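Local structure of aminotransferase, class III (Thermomicrobium roseum, 6IO1) at residues 222-227 and 241-246; 257-262 and 280-285; 267-272 and 377-382. The protein acts as a thermostable (S)-enantioselective omega-transaminase, probably moving amino groups between amine and carbonyl substrates with pyridoxal 5'-phosphate as cofactor. All coordinates share one frame; numbering follows the deposited sequence.

In the fold
All three contacts are buried; none lies on the surface. Contacts 1 and 2 belong to the same sheet, where strands 221-226 and 256-260 are neighbours. They touch directly, and both reach PMP. Contact 1 packs helix 242-253 on the sheet through aromatic and apolar side chains, with no hydrogen bond across it. Contact 2 lies within the sheet and combines backbone bonds, one carboxylate bond from D283 and apolar packing. Contact 3 is set apart, its centre about 17 Å from that of contact 2. It ties the loop after strand 256-260 to strand 379-384 of the other large sheet, with one backbone bond and the long side chains of R268 and M379.

Contact 1 of 3, residues 222-227 and 241-246. With PMP (4'-deoxy-4'-aminopyridoxal-5'-phosphate), chain C.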
# COMPACT_ATOMS: atom_id res chain seq x y z
N ALA B 222 -1.89 -23.59 -4.29
CA ALA B 222 -0.67 -23.07 -3.69
C ALA B 222 -0.81 -22.88 -2.19
O ALA B 222 0.09 -23.26 -1.42
CB ALA B 222 -0.30 -21.74 -4.36
N ALA B 223 -1.92 -22.30 -1.73
CA ALA B 223 -2.01 -21.95 -0.32
C ALA B 223 -3.46 -21.74 0.10
O ALA B 223 -4.37 -21.65 -0.73
CB ALA B 223 -1.18 -20.70 0.00
N PHE B 224 -3.65 -21.66 1.42
CA PHE B 224 -4.90 -21.29 2.06
C PHE B 224 -4.62 -20.03 2.88
O PHE B 224 -3.64 -19.99 3.63
CB PHE B 224 -5.41 -22.44 2.95
CG PHE B 224 -6.56 -22.07 3.88
CD1 PHE B 224 -6.34 -21.36 5.05
CD2 PHE B 224 -7.85 -22.50 3.60
CE1 PHE B 224 -7.38 -21.04 5.90
CE2 PHE B 224 -8.90 -22.19 4.45
CZ PHE B 224 -8.66 -21.46 5.60
N ILE B 225 -5.47 -19.02 2.74
CA ILE B 225 -5.31 -17.76 3.46
C ILE B 225 -6.54 -17.53 4.33
O ILE B 225 -7.68 -17.72 3.88
CB ILE B 225 -5.07 -16.58 2.50
CG1 ILE B 225 -4.82 -15.29 3.29
CG2 ILE B 225 -6.23 -16.41 1.53
CD1 ILE B 225 -4.20 -14.19 2.47
N GLY B 226 -6.31 -17.16 5.59
CA GLY B 226 -7.41 -16.89 6.50
C GLY B 226 -6.94 -16.14 7.72
O GLY B 226 -5.77 -16.18 8.10
N GLU B 227 -7.89 -15.45 8.35
CA GLU B 227 -7.70 -14.77 9.62
C GLU B 227 -8.01 -15.74 10.77
O GLU B 227 -8.93 -16.55 10.65
CB GLU B 227 -8.62 -13.56 9.73
CG GLU B 227 -8.59 -12.63 8.53
CD GLU B 227 -9.91 -11.90 8.33
OE1 GLU B 227 -10.15 -10.90 9.03
OE2 GLU B 227 -10.70 -12.33 7.46
N GLY B 241 -11.32 -26.20 18.15
CA GLY B 241 -10.74 -27.28 17.38
C GLY B 241 -10.73 -27.07 15.88
O GLY B 241 -10.23 -27.95 15.16
N TYR B 242 -11.27 -25.96 15.39
CA TYR B 242 -11.35 -25.73 13.95
C TYR B 242 -9.96 -25.61 13.33
O TYR B 242 -9.63 -26.31 12.36
CB TYR B 242 -12.17 -24.46 13.68
CG TYR B 242 -12.03 -23.89 12.28
CD1 TYR B 242 -12.85 -24.34 11.25
CD2 TYR B 242 -11.10 -22.90 12.00
CE1 TYR B 242 -12.74 -23.82 9.97
CE2 TYR B 242 -10.98 -22.38 10.72
CZ TYR B 242 -11.80 -22.84 9.71
OH TYR B 242 -11.68 -22.32 8.44
N TRP B 243 -9.13 -24.73 13.89
CA TRP B 243 -7.82 -24.45 13.29
C TRP B 243 -6.89 -25.65 13.28
O TRP B 243 -6.24 -25.88 12.25
CB TRP B 243 -7.19 -23.24 13.99
CG TRP B 243 -7.63 -21.95 13.38
CD1 TRP B 243 -8.35 -20.96 13.98
CD2 TRP B 243 -7.40 -21.52 12.04
NE1 TRP B 243 -8.58 -19.94 13.10
CE2 TRP B 243 -8.00 -20.26 11.89
CE3 TRP B 243 -6.74 -22.09 10.94
CZ2 TRP B 243 -7.96 -19.55 10.70
CZ3 TRP B 243 -6.71 -21.38 9.75
CH2 TRP B 243 -7.31 -20.12 9.64
N PRO B 244 -6.74 -26.44 14.36
CA PRO B 244 -5.87 -27.62 14.26
C PRO B 244 -6.29 -28.59 13.17
O PRO B 244 -5.44 -29.07 12.41
CB PRO B 244 -5.96 -28.24 15.66
CG PRO B 244 -6.32 -27.12 16.55
CD PRO B 244 -7.22 -26.23 15.74
N ALA B 245 -7.59 -28.87 13.05
CA ALA B 245 -8.07 -29.80 12.03
C ALA B 245 -7.82 -29.25 10.62
O ALA B 245 -7.35 -29.98 9.74
CB ALA B 245 -9.55 -30.09 12.25
N ILE B 246 -8.16 -27.98 10.40
CA ILE B 246 -7.97 -27.38 9.08
C ILE B 246 -6.49 -27.40 8.70
O ILE B 246 -6.12 -27.78 7.58
CB ILE B 246 -8.54 -25.96 9.04
CG1 ILE B 246 -10.07 -25.99 9.21
CG2 ILE B 246 -8.16 -25.25 7.75
CD1 ILE B 246 -10.78 -26.83 8.18
N1 PMP C . -6.27 -7.86 6.16
C2 PMP C . -7.19 -7.77 7.12
C2A PMP C . -7.38 -8.93 8.05
C3 PMP C . -7.95 -6.61 7.27
O3 PMP C . -8.88 -6.54 8.26
C4 PMP C . -7.76 -5.54 6.39
C4A PMP C . -8.58 -4.28 6.53
N4A PMP C . -9.00 -4.02 7.91
C5 PMP C . -6.79 -5.65 5.38
C6 PMP C . -6.08 -6.84 5.32
C5A PMP C . -6.54 -4.54 4.42
O4P PMP C . -5.53 -3.62 4.94
P PMP C . -5.15 -2.26 4.16
O1P PMP C . -4.06 -1.61 4.99
O2P PMP C . -4.68 -2.67 2.78
O3P PMP C . -6.43 -1.44 4.13
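F224 and W243 join strand 221-226 to helix 242-253 in a beta-alpha-beta unit of the large, cofactor-binding domain, of the fold type I seen in class III aminotransferases. Strand 256-260 completes the unit. The helix runs nearly antiparallel to the strand, at 171° between the short segment axes. Large side chains fill the space between them.

The apolar contacts centre on the phenyl ring of F224. Its CG is anti to the backbone N (chi1 169°), and the ring extends from the strand to the helix. F224 CE1 lies 3.9 Å from W243 CH2, and this indole carbon sits at the edge of the phenyl ring, near its plane. I246 comes over one face of the same ring, with its CG2 4.4 Å from F224 CZ. Y242 lies over one face of the indole, its CE2 above the ring centre. G226 has no side chain, and the indole tip faces its backbone. The C of G226 is 4.4 Å from W243 CH2. A beta carbon on G226 would be tight against that CH2 and crowded by F224 CE1.

The polar groups find their partners outside the helix-strand pair. R150 bonds both E227 O and Y242 OH, and W243 NE1 bonds P228 O. An alanine in place of W243 would probably open a gap beside F224 and G226 and leave P228 O without its indole N-H.

Two close approaches involve E227. Its carbonyl O meets the indole edge in plane, 3.2 Å from W243 CZ2. Its carboxylate, bonded to the backbone N of G231 and Y154, turns toward the cofactor, where E227 OE1 lies 3.5 Å from the methyl carbon C2A of PMP.

Contact 2 of 3, residues 257-262 and 280-285; sequences LILDEV and VQPDIV. With PMP (4'-deoxy-4'-aminopyridoxal-5'-phosphate), chain C.
L257 meets V280, P282 and D283 along its length. Its CB is 4.0 Å from D283 OD2. With CG anti to the backbone N (chi1 171°), the chain then passes obliquely across the proline, and L257 CG lies 4.1 Å from P282 CB. At the tip the methyls part. L257 CD2 touches V280 CG2 at 3.6 Å, while CD1 packs on the F224 ring of the neighbouring strand. L259 repeats the theme two residues on. Its CB rests against the P282 ring, and its CD2 meets V280 CG1 tip to tip.

The backbone of L257 is also held. Its N donates to D283 OD2 at 2.9 Å, a fairly straight bond (162°) to the anti lone pair of the carboxylate. Its O accepts from I284 N, with a second, weak bond from D283 N. L259 N then donates to I284 O at 2.9 Å. This is a parallel ladder, with I258 beside I284 and L259 beside V285. It belongs to the beta-alpha-beta unit of strand 256-260, helix 274-278 and strand 284-287. I258 and I284 lie side by side on one face of the sheet, and L259 and V285 share the other.

Further along, E261 CG packs on V285 CG2. The E261 carboxylate reaches T264 OG1 and the N-terminal end of helix 274-278.

D260 points away from strand 284-287 and toward the cofactor. D260 OD1 accepts from V262 N in an Asx turn; this bond, with those of H155 and N125 to OD2, helps to fix the rotation of the carboxylate. D260 OD2 lies 3.1 Å from PMP N1. An aspartate here is characteristic of fold type I enzymes and probably stabilises a protonated N1. V262 CB sits over a face of the pyridine ring, 3.6 Å from N1.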
# COMPACT_ATOMS: atom_id res chain seq x y z
N LEU B 257 -0.05 -22.55 4.43
CA LEU B 257 -1.01 -21.84 5.26
C LEU B 257 -0.55 -20.39 5.42
O LEU B 257 0.52 -20.14 5.98
CB LEU B 257 -1.16 -22.50 6.62
CG LEU B 257 -1.98 -21.70 7.64
CD1 LEU B 257 -3.40 -21.46 7.13
CD2 LEU B 257 -2.01 -22.42 8.97
N ILE B 258 -1.36 -19.46 4.92
CA ILE B 258 -1.12 -18.03 5.10
C ILE B 258 -2.08 -17.54 6.17
O ILE B 258 -3.30 -17.52 5.97
CB ILE B 258 -1.32 -17.26 3.79
CG1 ILE B 258 -0.39 -17.80 2.70
CG2 ILE B 258 -1.07 -15.77 4.01
CD1 ILE B 258 -0.68 -17.25 1.32
N LEU B 259 -1.54 -17.15 7.32
CA LEU B 259 -2.34 -16.65 8.43
C LEU B 259 -2.34 -15.13 8.39
O LEU B 259 -1.28 -14.50 8.46
CB LEU B 259 -1.82 -17.16 9.77
CG LEU B 259 -2.89 -17.28 10.85
CD1 LEU B 259 -3.95 -18.29 10.45
CD2 LEU B 259 -2.27 -17.65 12.19
N ASP B 260 -3.53 -14.55 8.28
CA ASP B 260 -3.70 -13.10 8.19
C ASP B 260 -3.88 -12.57 9.60
O ASP B 260 -4.97 -12.64 10.17
CB ASP B 260 -4.88 -12.76 7.29
CG ASP B 260 -5.08 -11.26 7.10
OD1 ASP B 260 -4.57 -10.46 7.91
OD2 ASP B 260 -5.76 -10.88 6.13
N GLU B 261 -2.80 -12.02 10.17
CA GLU B 261 -2.81 -11.46 11.51
C GLU B 261 -2.88 -9.94 11.51
O GLU B 261 -2.44 -9.30 12.47
CB GLU B 261 -1.59 -11.93 12.29
CG GLU B 261 -1.56 -13.43 12.56
CD GLU B 261 -1.84 -13.77 14.01
OE1 GLU B 261 -2.37 -12.90 14.74
OE2 GLU B 261 -1.51 -14.90 14.43
N VAL B 262 -3.41 -9.34 10.44
CA VAL B 262 -3.45 -7.89 10.33
C VAL B 262 -4.24 -7.28 11.48
O VAL B 262 -3.84 -6.27 12.06
CB VAL B 262 -4.01 -7.47 8.95
CG1 VAL B 262 -4.42 -6.01 8.96
CG2 VAL B 262 -2.98 -7.73 7.86
N VAL B 280 -1.61 -22.85 16.00
CA VAL B 280 -1.31 -23.08 14.59
C VAL B 280 0.04 -22.46 14.28
O VAL B 280 0.44 -21.44 14.87
CB VAL B 280 -2.43 -22.51 13.68
CG1 VAL B 280 -2.23 -21.02 13.42
CG2 VAL B 280 -2.51 -23.29 12.38
N GLN B 281 0.76 -23.09 13.36
CA GLN B 281 2.08 -22.61 12.93
C GLN B 281 2.04 -22.40 11.42
O GLN B 281 2.24 -23.35 10.65
CB GLN B 281 3.18 -23.61 13.30
CG GLN B 281 4.57 -23.21 12.83
CD GLN B 281 5.16 -22.07 13.64
OE1 GLN B 281 4.74 -21.81 14.77
NE2 GLN B 281 6.13 -21.37 13.06
N PRO B 282 1.77 -21.18 10.96
CA PRO B 282 1.66 -20.95 9.52
C PRO B 282 3.01 -20.92 8.83
O PRO B 282 4.04 -20.62 9.42
CB PRO B 282 0.99 -19.57 9.45
CG PRO B 282 1.42 -18.88 10.69
CD PRO B 282 1.54 -19.96 11.74
N ASP B 283 2.98 -21.26 7.54
CA ASP B 283 4.16 -21.09 6.71
C ASP B 283 4.41 -19.63 6.39
O ASP B 283 5.56 -19.20 6.27
CB ASP B 283 4.01 -21.90 5.41
CG ASP B 283 3.60 -23.34 5.67
OD1 ASP B 283 4.45 -24.12 6.14
OD2 ASP B 283 2.44 -23.68 5.40
N ILE B 284 3.34 -18.84 6.26
CA ILE B 284 3.42 -17.42 5.98
C ILE B 284 2.44 -16.69 6.89
O ILE B 284 1.32 -17.16 7.12
CB ILE B 284 3.12 -17.11 4.49
CG1 ILE B 284 4.07 -17.87 3.57
CG2 ILE B 284 3.21 -15.62 4.22
CD1 ILE B 284 3.69 -17.79 2.11
N VAL B 285 2.87 -15.55 7.41
CA VAL B 285 2.03 -14.70 8.25
C VAL B 285 2.06 -13.28 7.68
O VAL B 285 3.11 -12.82 7.22
CB VAL B 285 2.48 -14.71 9.72
CG1 VAL B 285 3.91 -14.21 9.87
CG2 VAL B 285 1.53 -13.87 10.55
N1 PMP C . -6.27 -7.86 6.16
C2 PMP C . -7.19 -7.77 7.12
C2A PMP C . -7.38 -8.93 8.05
C3 PMP C . -7.95 -6.61 7.27
O3 PMP C . -8.88 -6.54 8.26
C4 PMP C . -7.76 -5.54 6.39
C4A PMP C . -8.58 -4.28 6.53
N4A PMP C . -9.00 -4.02 7.91
C5 PMP C . -6.79 -5.65 5.38
C6 PMP C . -6.08 -6.84 5.32
C5A PMP C . -6.54 -4.54 4.42
O4P PMP C . -5.53 -3.62 4.94
P PMP C . -5.15 -2.26 4.16
O1P PMP C . -4.06 -1.61 4.99
O2P PMP C . -4.68 -2.67 2.78
O3P PMP C . -6.43 -1.44 4.13

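Contact 3 of 3, residues 267-272 and 377-382; sequences GRTGTL and GLMLLV
R268 and L378 meet in a buried contact between the loop that follows strand 256-260 of one large sheet and the residues leading into strand 379-384 of the other.

One backbone hydrogen bond crosses. L378 N donates to R268 O at 2.9 Å, nearly straight at 167°. Next to it the chains come very close, and G377 CA lies 3.5 Å from R268 O and 3.6 Å from T269 O. A side chain on G377 would run into R268 O and T269 CA.

The R268 side chain crosses both L378 and M379 at about a right angle. Its CG is anti to the backbone N (chi1 -174°), which brings the aliphatic part to the methionine. R268 CG is 3.6 Å from M379 CG. The chain then bends, and R268 NH1 comes to 3.5 Å from L378 CB. The guanidinium is fixed from outside the pair, by N64 OD1 on NH2 and P426 O on NH1. L378 also packs on helix 346-361.

The loop side is shaped by a type I beta turn from G267 to G270. G267 N also bonds L272 O. This glycine-rich turn follows the strand that carries D260, and the M379 side chain is about 8 Å from PMP at the nearest atoms. The contact is consistent with fold type I, to which class III aminotransferases belong, where the C-terminal part packs against the cofactor-binding domain.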
# COMPACT_ATOMS: atom_id res chain seq x y z
N GLY B 267 -1.47 -8.42 20.03
CA GLY B 267 -2.12 -8.38 21.33
C GLY B 267 -3.63 -8.26 21.36
O GLY B 267 -4.19 -8.24 22.46
N ARG B 268 -4.32 -8.19 20.22
CA ARG B 268 -5.75 -7.90 20.26
C ARG B 268 -6.56 -9.05 20.87
O ARG B 268 -7.54 -8.81 21.58
CB ARG B 268 -6.28 -7.56 18.87
CG ARG B 268 -7.74 -7.11 18.88
CD ARG B 268 -8.06 -6.11 17.78
NE ARG B 268 -7.40 -4.82 17.97
CZ ARG B 268 -7.84 -3.86 18.77
NH1 ARG B 268 -8.95 -4.04 19.48
NH2 ARG B 268 -7.17 -2.72 18.87
N THR B 269 -6.16 -10.30 20.62
CA THR B 269 -6.97 -11.44 21.03
C THR B 269 -6.70 -11.90 22.46
O THR B 269 -7.36 -12.84 22.93
CB THR B 269 -6.75 -12.63 20.08
OG1 THR B 269 -5.41 -13.12 20.23
CG2 THR B 269 -6.98 -12.21 18.64
N GLY B 270 -5.76 -11.28 23.17
CA GLY B 270 -5.37 -11.71 24.50
C GLY B 270 -4.02 -12.38 24.54
O GLY B 270 -3.49 -12.63 25.63
N THR B 271 -3.44 -12.69 23.38
CA THR B 271 -2.06 -13.11 23.23
C THR B 271 -1.42 -12.20 22.21
O THR B 271 -2.10 -11.44 21.51
CB THR B 271 -1.95 -14.57 22.78
OG1 THR B 271 -2.65 -14.75 21.55
CG2 THR B 271 -2.53 -15.51 23.83
N LEU B 272 -0.09 -12.26 22.11
CA LEU B 272 0.61 -11.39 21.17
C LEU B 272 0.13 -11.62 19.74
O LEU B 272 -0.09 -10.66 18.99
CB LEU B 272 2.12 -11.59 21.27
CG LEU B 272 2.94 -10.57 20.47
CD1 LEU B 272 2.54 -9.15 20.85
CD2 LEU B 272 4.43 -10.79 20.66
N GLY B 377 -10.99 -11.66 22.65
CA GLY B 377 -10.12 -10.58 23.06
C GLY B 377 -10.88 -9.27 23.00
O GLY B 377 -12.00 -9.16 23.49
N LEU B 378 -10.28 -8.28 22.35
CA LEU B 378 -10.91 -6.97 22.21
C LEU B 378 -11.73 -6.84 20.94
O LEU B 378 -12.22 -5.75 20.64
CB LEU B 378 -9.85 -5.87 22.27
CG LEU B 378 -9.58 -5.39 23.70
CD1 LEU B 378 -8.67 -4.19 23.68
CD2 LEU B 378 -10.88 -5.06 24.41
N MET B 379 -11.89 -7.92 20.17
CA MET B 379 -12.75 -7.91 18.99
C MET B 379 -14.15 -8.35 19.41
O MET B 379 -14.34 -9.48 19.85
CB MET B 379 -12.20 -8.85 17.92
CG MET B 379 -10.74 -8.60 17.56
SD MET B 379 -10.08 -9.86 16.45
CE MET B 379 -11.29 -9.81 15.12
N LEU B 380 -15.13 -7.46 19.28
CA LEU B 380 -16.48 -7.78 19.73
C LEU B 380 -17.51 -7.33 18.71
O LEU B 380 -17.30 -6.35 17.98
CB LEU B 380 -16.78 -7.14 21.10
CG LEU B 380 -15.86 -7.57 22.25
CD1 LEU B 380 -14.90 -6.45 22.63
CD2 LEU B 380 -16.66 -8.03 23.45
N LEU B 381 -18.64 -8.04 18.67
CA LEU B 381 -19.73 -7.73 17.76
C LEU B 381 -21.06 -8.04 18.42
O LEU B 381 -21.24 -9.08 19.06
CB LEU B 381 -19.60 -8.51 16.45
CG LEU B 381 -20.52 -8.06 15.30
CD1 LEU B 381 -19.80 -8.17 13.97
CD2 LEU B 381 -21.80 -8.87 15.26
N VAL B 382 -22.00 -7.11 18.24
CA VAL B 382 -23.40 -7.26 18.60
C VAL B 382 -24.18 -7.36 17.30
O VAL B 382 -24.30 -6.36 16.57
CB VAL B 382 -23.90 -6.08 19.46
CG1 VAL B 382 -25.38 -6.24 19.77
CG2 VAL B 382 -23.08 -5.96 20.73